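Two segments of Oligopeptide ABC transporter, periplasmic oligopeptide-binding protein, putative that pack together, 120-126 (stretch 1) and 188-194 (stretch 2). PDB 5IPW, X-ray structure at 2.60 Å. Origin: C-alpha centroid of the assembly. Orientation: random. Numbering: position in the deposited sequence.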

# COMPACT_ATOMS: atom_id res chain seq x y z
N LYS A 120 -3.94 20.98 19.19
CA LYS A 120 -4.85 21.94 18.61
C LYS A 120 -4.87 21.79 17.09
O LYS A 120 -3.86 21.45 16.49
CB LYS A 120 -4.44 23.36 19.03
CG LYS A 120 -4.83 23.69 20.47
CD LYS A 120 -4.02 24.84 21.05
CE LYS A 120 -3.19 24.43 22.26
NZ LYS A 120 -2.10 23.45 21.95
N TRP A 121 -6.04 22.03 16.50
CA TRP A 121 -6.18 22.15 15.05
C TRP A 121 -5.38 23.33 14.54
O TRP A 121 -4.97 24.19 15.32
CB TRP A 121 -7.65 22.34 14.66
CG TRP A 121 -8.52 21.15 14.92
CD1 TRP A 121 -9.23 20.89 16.06
CD2 TRP A 121 -8.77 20.06 14.04
NE1 TRP A 121 -9.90 19.70 15.94
CE2 TRP A 121 -9.63 19.17 14.71
CE3 TRP A 121 -8.34 19.75 12.75
CZ2 TRP A 121 -10.08 17.98 14.12
CZ3 TRP A 121 -8.78 18.57 12.17
CH2 TRP A 121 -9.64 17.70 12.86
N SER A 122 -5.19 23.40 13.22
CA SER A 122 -4.36 24.45 12.60
C SER A 122 -4.87 25.89 12.81
O SER A 122 -4.12 26.84 12.63
CB SER A 122 -4.18 24.17 11.11
OG SER A 122 -5.43 24.11 10.44
N ASP A 123 -6.13 26.03 13.19
CA ASP A 123 -6.69 27.33 13.56
C ASP A 123 -6.62 27.64 15.05
O ASP A 123 -7.05 28.71 15.48
CB ASP A 123 -8.16 27.43 13.11
CG ASP A 123 -9.09 26.52 13.91
OD1 ASP A 123 -8.62 25.57 14.55
OD2 ASP A 123 -10.32 26.76 13.90
N GLY A 124 -6.11 26.71 15.86
CA GLY A 124 -5.98 26.91 17.30
C GLY A 124 -7.00 26.17 18.16
O GLY A 124 -6.79 26.00 19.35
N ALA A 125 -8.11 25.74 17.56
CA ALA A 125 -9.17 25.08 18.32
C ALA A 125 -8.69 23.73 18.85
O ALA A 125 -7.85 23.08 18.24
CB ALA A 125 -10.40 24.91 17.46
N PRO A 126 -9.23 23.29 20.00
CA PRO A 126 -8.78 22.03 20.58
C PRO A 126 -9.21 20.78 19.82
O PRO A 126 -10.34 20.69 19.34
CB PRO A 126 -9.38 22.03 21.99
CG PRO A 126 -10.47 23.05 21.95
CD PRO A 126 -10.07 24.06 20.94
N THR A 188 -8.17 9.89 12.40
CA THR A 188 -7.91 11.08 13.18
C THR A 188 -9.13 11.99 13.25
O THR A 188 -9.19 12.89 14.09
CB THR A 188 -6.72 11.87 12.62
OG1 THR A 188 -6.94 12.15 11.24
CG2 THR A 188 -5.44 11.05 12.78
N GLY A 189 -10.09 11.78 12.36
CA GLY A 189 -11.38 12.47 12.43
C GLY A 189 -11.41 13.76 11.64
O GLY A 189 -10.64 13.94 10.71
N ALA A 190 -12.32 14.66 12.02
CA ALA A 190 -12.51 15.92 11.31
C ALA A 190 -12.97 17.00 12.29
O ALA A 190 -13.50 16.68 13.36
CB ALA A 190 -13.52 15.74 10.19
N PRO A 191 -12.78 18.28 11.94
CA PRO A 191 -13.01 19.38 12.88
C PRO A 191 -14.47 19.75 13.06
O PRO A 191 -15.00 20.59 12.34
CB PRO A 191 -12.22 20.53 12.26
CG PRO A 191 -12.25 20.25 10.80
CD PRO A 191 -12.21 18.75 10.66
N ALA A 192 -15.11 19.11 14.03
CA ALA A 192 -16.52 19.35 14.32
C ALA A 192 -16.82 20.82 14.57
O ALA A 192 -17.86 21.33 14.15
CB ALA A 192 -16.95 18.53 15.52
N HIS A 193 -15.91 21.52 15.24
CA HIS A 193 -16.14 22.93 15.57
C HIS A 193 -16.31 23.79 14.31
O HIS A 193 -17.00 24.82 14.35
CB HIS A 193 -15.00 23.48 16.45
CG HIS A 193 -13.73 23.74 15.71
ND1 HIS A 193 -12.83 22.74 15.38
CD2 HIS A 193 -13.19 24.89 15.24
CE1 HIS A 193 -11.80 23.26 14.74
NE2 HIS A 193 -11.99 24.56 14.64
N TYR A 194 -15.68 23.37 13.22
CA TYR A 194 -15.80 24.05 11.93
C TYR A 194 -16.94 23.50 11.08
O TYR A 194 -17.64 24.26 10.44
CB TYR A 194 -14.50 23.95 11.14
CG TYR A 194 -14.57 24.56 9.75
CD1 TYR A 194 -14.57 25.94 9.56
CD2 TYR A 194 -14.66 23.75 8.61
CE1 TYR A 194 -14.64 26.50 8.29
CE2 TYR A 194 -14.72 24.29 7.34
CZ TYR A 194 -14.72 25.67 7.18
OH TYR A 194 -14.79 26.20 5.92

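Lys120 lies out of reach of the partner segment, and the contact begins at Trp121, the buried indole that supplies the largest area on its side. With chi1 at m, the ring is laid against stretch 2, and Pro191 packs over one face: Pro191 CB sits 3.6 Å from the centroid of the Trp121 six-membered ring, almost on the ring normal. Proline suits this place because its compact, rigid ring offers C-H groups to the aromatic surface, and it also occupies the N-cap position just before the helix. At the far end of the indole, Trp121 CH2 comes within 3.3 Å of Pro191 N and 3.5 Å of Ala190 C, so the ring reads backbone as well as side chain. His193 CE1 lies over the same face as Pro191, 3.7 Å from Trp121 CD1, with the two rings oblique. Trp121 NE1 is satisfied by a hydrogen bond elsewhere in the structure.

Trp121 also opens a type I turn, closed by Gly124 N to Trp121 O at 2.8 Å. Ser122 stays out of contact, but the turn presents Asp123 toward the helix start. The carboxylate works twice: Asp123 OD2 accepts a hydrogen bond from His193 NE2 at 2.9 Å, near the plane of the imidazole, while Asp123 OD1 accepts one from Ala125 N at 3.1 Å. One short acid thus ties its own loop and anchors the partner. Gly124 makes no contact; its positive phi would jam a CB against the preceding carbonyl, which by itself calls for glycine.

Ala125 then points its methyl toward the imidazole, with Ala125 CB 3.4 Å from the centroid of the His193 ring and over its face. Histidine therefore combines a polar edge for Asp123 with a face for Ala125. Pro126 turns away, ending the contact.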